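Local coordinates for laccase (Botrytis aclada, PDB 3SQR), which catalyses the copper-dependent oxidation of hydroquinones and related phenols while reducing dioxygen to water, and probably serves lignin degradation, at residues A317-A321 against D322-I326; I465-H468 against G469-F472; N565-T568 against P569-F573. One frame throughout, in Å; residues are numbered along the deposited sequence.

Contact 1 of 3, residues A317-A321 against D322-I326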
# COMPACT_ATOMS: atom_id res chain seq x y z
N ALA A 317 17.94 10.71 -18.01
CA ALA A 317 19.28 10.23 -17.84
C ALA A 317 20.19 11.30 -18.54
O ALA A 317 20.79 11.01 -19.55
CB ALA A 317 19.44 8.88 -18.50
N ASN A 318 20.25 12.46 -17.93
CA ASN A 318 20.98 13.61 -18.49
C ASN A 318 22.23 13.96 -17.66
O ASN A 318 22.70 15.10 -17.70
CB ASN A 318 20.07 14.86 -18.56
CG ASN A 318 19.47 15.27 -17.21
OD1 ASN A 318 19.69 14.65 -16.16
ND2 ASN A 318 18.70 16.35 -17.25
N ALA A 319 22.72 13.03 -16.85
CA ALA A 319 23.94 13.25 -16.08
C ALA A 319 25.16 12.75 -16.84
O ALA A 319 25.09 12.00 -17.85
CB ALA A 319 23.87 12.59 -14.66
N ALA A 320 26.33 13.20 -16.34
CA ALA A 320 27.59 12.63 -16.77
C ALA A 320 27.44 11.14 -16.57
O ALA A 320 26.90 10.72 -15.50
CB ALA A 320 28.72 13.17 -15.88
N ALA A 321 27.84 10.36 -17.57
CA ALA A 321 27.79 8.91 -17.49
C ALA A 321 28.70 8.41 -16.37
O ALA A 321 29.92 8.60 -16.38
CB ALA A 321 28.14 8.24 -18.80
N ASP A 322 28.10 7.77 -15.39
CA ASP A 322 28.80 7.35 -14.22
C ASP A 322 27.79 6.47 -13.44
O ASP A 322 26.61 6.37 -13.83
CB ASP A 322 29.19 8.54 -13.34
CG ASP A 322 30.47 8.28 -12.50
OD1 ASP A 322 30.89 7.11 -12.31
OD2 ASP A 322 31.02 9.27 -12.00
N ASN A 323 28.31 5.89 -12.36
CA ASN A 323 27.52 5.21 -11.34
C ASN A 323 27.05 6.22 -10.32
O ASN A 323 27.79 7.11 -9.88
CB ASN A 323 28.41 4.16 -10.68
CG ASN A 323 29.01 3.26 -11.68
OD1 ASN A 323 28.32 2.80 -12.58
ND2 ASN A 323 30.33 3.06 -11.61
N TYR A 324 25.79 6.12 -9.91
CA TYR A 324 25.25 7.05 -8.95
C TYR A 324 24.53 6.22 -7.90
O TYR A 324 23.94 5.13 -8.22
CB TYR A 324 24.25 8.01 -9.62
CG TYR A 324 24.89 8.92 -10.60
CD1 TYR A 324 25.06 8.55 -11.88
CD2 TYR A 324 25.36 10.18 -10.19
CE1 TYR A 324 25.70 9.44 -12.80
CE2 TYR A 324 26.01 11.06 -11.09
CZ TYR A 324 26.15 10.67 -12.38
OH TYR A 324 26.76 11.51 -13.30
N TRP A 325 24.63 6.69 -6.66
CA TRP A 325 23.87 6.04 -5.61
C TRP A 325 22.38 6.31 -5.78
O TRP A 325 21.94 7.45 -6.04
CB TRP A 325 24.27 6.55 -4.25
CG TRP A 325 25.50 5.98 -3.77
CD1 TRP A 325 26.66 6.64 -3.54
CD2 TRP A 325 25.74 4.59 -3.48
NE1 TRP A 325 27.62 5.75 -3.09
CE2 TRP A 325 27.09 4.48 -3.07
CE3 TRP A 325 24.94 3.43 -3.53
CZ2 TRP A 325 27.68 3.23 -2.71
CZ3 TRP A 325 25.50 2.20 -3.18
CH2 TRP A 325 26.88 2.11 -2.77
N ILE A 326 21.61 5.25 -5.55
CA ILE A 326 20.13 5.36 -5.43
C ILE A 326 19.88 5.25 -3.96
O ILE A 326 20.28 4.28 -3.32
CB ILE A 326 19.32 4.32 -6.25
CG1 ILE A 326 19.65 4.37 -7.78
CG2 ILE A 326 17.77 4.50 -5.97
CD1 ILE A 326 19.13 3.12 -8.55

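Contact 2 of 3, residues I465-H468 against G469-F472. With CU (copper (II) ion), chain E.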
# COMPACT_ATOMS: atom_id res chain seq x y z
N ILE A 465 -2.05 6.29 6.50
CA ILE A 465 -3.43 5.81 6.66
C ILE A 465 -3.91 5.46 5.25
O ILE A 465 -3.82 6.29 4.32
CB ILE A 465 -4.33 6.95 7.21
CG1 ILE A 465 -3.83 7.37 8.59
CG2 ILE A 465 -5.82 6.52 7.19
CD1 ILE A 465 -3.87 6.25 9.62
N HIS A 466 -4.39 4.23 5.12
CA HIS A 466 -4.90 3.71 3.88
C HIS A 466 -6.41 3.55 4.01
O HIS A 466 -6.89 2.95 4.98
CB HIS A 466 -4.29 2.33 3.64
CG HIS A 466 -4.86 1.64 2.44
ND1 HIS A 466 -4.99 0.26 2.36
CD2 HIS A 466 -5.24 2.13 1.25
CE1 HIS A 466 -5.53 -0.03 1.19
NE2 HIS A 466 -5.68 1.09 0.51
N LEU A 467 -7.13 4.07 3.03
CA LEU A 467 -8.58 3.88 2.92
C LEU A 467 -8.89 2.95 1.76
O LEU A 467 -8.45 3.17 0.67
CB LEU A 467 -9.28 5.21 2.62
CG LEU A 467 -10.81 5.13 2.34
CD1 LEU A 467 -11.59 4.55 3.50
CD2 LEU A 467 -11.43 6.51 2.07
N HIS A 468 -9.68 1.91 1.99
CA HIS A 468 -10.09 0.98 0.96
C HIS A 468 -11.34 1.53 0.23
O HIS A 468 -12.10 2.33 0.79
CB HIS A 468 -10.42 -0.37 1.62
CG HIS A 468 -9.24 -1.12 2.09
ND1 HIS A 468 -9.00 -2.43 1.71
CD2 HIS A 468 -8.22 -0.77 2.90
CE1 HIS A 468 -7.86 -2.82 2.24
NE2 HIS A 468 -7.38 -1.85 2.98
N GLY A 469 -11.56 1.05 -0.95
CA GLY A 469 -12.77 1.37 -1.76
C GLY A 469 -12.92 2.78 -2.30
O GLY A 469 -13.85 3.08 -3.00
N HIS A 470 -11.95 3.65 -2.04
CA HIS A 470 -11.99 5.04 -2.41
C HIS A 470 -10.63 5.63 -2.56
O HIS A 470 -9.75 5.35 -1.74
CB HIS A 470 -12.65 5.94 -1.35
CG HIS A 470 -14.03 5.54 -1.01
ND1 HIS A 470 -15.11 6.12 -1.61
CD2 HIS A 470 -14.52 4.58 -0.18
CE1 HIS A 470 -16.22 5.58 -1.14
NE2 HIS A 470 -15.90 4.64 -0.28
N ASP A 471 -10.53 6.54 -3.51
CA ASP A 471 -9.52 7.59 -3.39
C ASP A 471 -10.08 8.68 -2.51
O ASP A 471 -11.26 9.01 -2.64
CB ASP A 471 -9.18 8.25 -4.68
CG ASP A 471 -8.36 7.37 -5.62
OD1 ASP A 471 -7.77 6.39 -5.20
OD2 ASP A 471 -8.30 7.74 -6.76
N PHE A 472 -9.28 9.19 -1.59
CA PHE A 472 -9.73 10.30 -0.76
C PHE A 472 -9.07 11.59 -1.15
O PHE A 472 -8.06 11.59 -1.87
CB PHE A 472 -9.55 10.01 0.71
CG PHE A 472 -8.16 9.66 1.11
CD1 PHE A 472 -7.11 10.56 0.97
CD2 PHE A 472 -7.89 8.42 1.62
CE1 PHE A 472 -5.84 10.19 1.35
CE2 PHE A 472 -6.61 8.06 2.03
CZ PHE A 472 -5.61 8.92 1.88
CU CU E . -5.58 -2.03 3.82
O HOH W 1 -3.74 -2.39 2.89
O HOH W 2 -8.57 2.78 -2.08

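Contact 3 of 3, residues N565-T568 against P569-F573. With NAG (2-acetamido-2-deoxy-beta-D-glucopyranose), chain B.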
# COMPACT_ATOMS: atom_id res chain seq x y z
N ASN A 565 -14.11 -22.33 8.08
CA ASN A 565 -14.69 -22.89 9.29
C ASN A 565 -14.33 -24.38 9.47
O ASN A 565 -14.28 -24.84 10.61
CB ASN A 565 -16.21 -22.70 9.25
CG ASN A 565 -16.62 -21.27 9.51
OD1 ASN A 565 -15.94 -20.53 10.23
ND2 ASN A 565 -17.73 -20.85 8.91
N ALA A 566 -14.14 -25.09 8.35
CA ALA A 566 -13.60 -26.49 8.36
C ALA A 566 -12.15 -26.53 8.82
O ALA A 566 -11.67 -27.54 9.37
CB ALA A 566 -13.77 -27.17 7.00
N TYR A 567 -11.44 -25.42 8.64
CA TYR A 567 -10.03 -25.37 8.99
C TYR A 567 -9.77 -25.00 10.43
O TYR A 567 -8.84 -25.48 11.03
CB TYR A 567 -9.29 -24.32 8.12
CG TYR A 567 -7.90 -24.03 8.55
CD1 TYR A 567 -6.86 -24.93 8.29
CD2 TYR A 567 -7.57 -22.84 9.20
CE1 TYR A 567 -5.61 -24.65 8.70
CE2 TYR A 567 -6.30 -22.58 9.61
CZ TYR A 567 -5.32 -23.45 9.35
OH TYR A 567 -4.05 -23.10 9.79
N THR A 568 -10.55 -24.05 10.95
CA THR A 568 -10.22 -23.46 12.21
C THR A 568 -10.23 -24.44 13.42
O THR A 568 -9.38 -24.29 14.29
CB THR A 568 -11.09 -22.28 12.57
OG1 THR A 568 -12.47 -22.66 12.63
CG2 THR A 568 -10.88 -21.14 11.51
N PRO A 569 -11.14 -25.44 13.41
CA PRO A 569 -11.18 -26.28 14.64
C PRO A 569 -9.84 -26.88 14.98
O PRO A 569 -9.55 -27.09 16.17
CB PRO A 569 -12.18 -27.37 14.26
CG PRO A 569 -13.15 -26.67 13.38
CD PRO A 569 -12.12 -25.93 12.45
N THR A 570 -9.01 -27.16 13.98
CA THR A 570 -7.74 -27.86 14.22
C THR A 570 -6.51 -27.11 13.70
O THR A 570 -5.44 -27.69 13.51
CB THR A 570 -7.81 -29.25 13.61
OG1 THR A 570 -7.99 -29.14 12.20
CG2 THR A 570 -9.04 -30.01 14.20
N GLN A 571 -6.64 -25.79 13.55
CA GLN A 571 -5.52 -24.96 13.17
C GLN A 571 -4.40 -25.01 14.22
O GLN A 571 -4.66 -25.12 15.44
CB GLN A 571 -6.01 -23.52 13.00
CG GLN A 571 -6.48 -22.87 14.31
CD GLN A 571 -7.34 -21.64 14.13
OE1 GLN A 571 -7.65 -21.22 13.00
NE2 GLN A 571 -7.68 -21.01 15.25
N LEU A 572 -3.16 -24.93 13.77
CA LEU A 572 -2.00 -24.82 14.67
C LEU A 572 -1.96 -23.48 15.37
O LEU A 572 -1.46 -23.37 16.46
CB LEU A 572 -0.66 -24.96 13.95
CG LEU A 572 -0.07 -26.22 13.35
CD1 LEU A 572 1.45 -26.05 13.47
CD2 LEU A 572 -0.58 -27.51 14.03
N PHE A 573 -2.46 -22.42 14.70
CA PHE A 573 -2.39 -21.06 15.23
C PHE A 573 -3.69 -20.33 15.13
O PHE A 573 -4.36 -20.36 14.09
CB PHE A 573 -1.33 -20.29 14.49
CG PHE A 573 -0.01 -20.94 14.50
CD1 PHE A 573 0.76 -20.96 15.65
CD2 PHE A 573 0.49 -21.54 13.36
CE1 PHE A 573 2.01 -21.57 15.64
CE2 PHE A 573 1.72 -22.15 13.36
CZ PHE A 573 2.46 -22.17 14.49
C1 NAG B . 0.73 -18.02 10.63
C2 NAG B . 0.40 -17.89 12.09
C3 NAG B . 1.52 -17.47 13.03
C4 NAG B . 2.67 -18.42 12.80
C5 NAG B . 2.97 -18.54 11.29
C6 NAG B . 3.93 -19.67 10.97
C7 NAG B . -2.05 -17.50 12.09
C8 NAG B . -3.07 -16.45 12.43
N2 NAG B . -0.79 -17.09 12.31
O3 NAG B . 1.01 -17.49 14.35
O4 NAG B . 3.85 -17.99 13.40
O5 NAG B . 1.84 -18.85 10.52
O6 NAG B . 4.56 -19.38 9.74
O7 NAG B . -2.40 -18.60 11.68
O HOH W 3 -2.68 -25.32 10.99
O HOH W 4 -3.29 -21.62 11.88
O HOH W 5 -7.22 -27.43 10.56
O HOH W 6 -9.73 -24.32 16.86

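Contact 1 of 3, residues A317-A321 against D322-I326
The phenol ring of Tyr324 meets the backbone of Ala320 at its edge: Ala320 O lies near the ring plane, 3.2 Å from Tyr324 CE1, and accepts a hydrogen bond from the hydroxyl. That bond is modelled at 2.3 Å between Tyr324 OH and Ala320 O, so short that its exact length is doubtful. The methyl of Ala319 approaches the same end of the ring obliquely, with Ala319 CB 3.8 Å from Tyr324 CZ, while His283 meets the tyrosine ring edge-to-face. The ring is directed at the preceding loop with CG anti to the carbonyl carbon and beside the backbone N (chi1 -66°). Its hydroxyl thus comes up against Ala319 and Ala320, four to five residues earlier, where the bond, if sound, would join the loop to the strand that follows. The CB of Ala320 also lies 3.6 Å from Tyr324 OH, adding an apolar neighbour beside the bonded carbonyl. Close by, Asp322 OD1 accepts a hydrogen bond from Asn323 N at 2.9 Å, met on its anti side from 33° out of the carboxylate plane. The whole turn connects strands 310-316 and 323-327 of the second multicopper oxidase region. Beyond it, Asp322 and Tyr324 make backbone bonds to Tyr349 and Leu347, the latter on strand 344-348, while Trp325 is joined through its backbone to Asp281 on the other side of strand 323-327.

Contact 2 of 3, residues I465-H468 against G469-F472
Leu467 is the middle residue of a copper-binding His-X-His motif, and its side chain packs on His470 and Phe472 from the turn that follows. Leu467 CB rests 3.6 Å from Phe472 CD2, in the plane of the phenyl ring at its edge, and the two side chains run antiparallel alongside one another. With CG anti to the backbone N (chi1 174°), Leu467 also carries CD2 to 3.7 Å from His470 CB. The backbone reverses at Gly469, whose positive phi (69°) suits a residue without a side chain. Across the mouth of the turn, one water bridges Leu467 O and His470 O, 2.8 Å from each, though it may not donate to both at once. The histidines flanking Leu467 face the metals: His468 NE2 binds a copper ion at 2.0 Å, together with His170 and His525, and a water bound to that copper is hydrogen-bonded to His466 ND1 (3.0 Å). His468 ND1 is held by Asp137, fixing the ring's rotation, whereas His470 points its NE2 to Glu542. Alternation at the end of the strand, with histidines on the metal side and leucine on the packing side, is characteristic of the His-X-His motifs that build the trinuclear cluster of multicopper oxidases.

Contact 3 of 3, residues N565-T568 against P569-F573
Thr568 O accepts a hydrogen bond from Gln571 N at 3.2 Å and has a water 2.6 Å away. The hydrogen bond from Gln571 N is nearly straight (172°), yet its donor stands well above the carbonyl plane. One residue earlier, Tyr567 O takes a weak bond from Thr570 N and a much shorter one, 2.6 Å, from another water, which also bonds Thr570 OG1. Pro569 brings no N-H to the helical carbonyls; instead its CD sits 3.0 Å from Asn565 O, the carbonyl four residues back. The weak bond from Thr568 OG1 to the same Asn565 O runs beside it. Tyr567 carries its ring outward to Gln571, with CG anti to the backbone N (chi1 170°), and the Gln571 chain runs roughly perpendicular to it. Gln571 CA lies over one face of the ring, and Gln571 CB comes to 3.5 Å from Tyr567 CE2. Beyond this packing, Tyr567 OH holds two waters, at 2.9 and 2.7 Å, that carry the link on to Leu572 N and Phe573 O. The ring of Phe573 lies between Leu572 CB and an N-acetylglucosamine, whose C4 is centred over the opposite face in a carbohydrate-aromatic contact. The surface turn that follows helix 551-567 is thus joined by few direct bonds: water supplies much of the polar bonding, and a glycan attached to the protein shields the aromatic residue beyond it.

The three turns follow one another along the chain and touch nowhere. Contact 2 alone belongs to the catalytic centre, carrying two of the histidines of the trinuclear copper site, and it lies deep, its centre about 10 Å from that of the chain. Contacts 1 and 3 are both peripheral, each centred about 29 Å out, on opposite sides of the molecule and about 54 Å apart. Contact 1 lies about 36 Å from contact 2, centre to centre, in another multicopper oxidase region; contact 3 is about 32 Å from contact 2. Both outer contacts lie far from the copper site, to which, of the three, only 465-472 contributes ligands; Phe573 of contact 3 lies against an attached glycan.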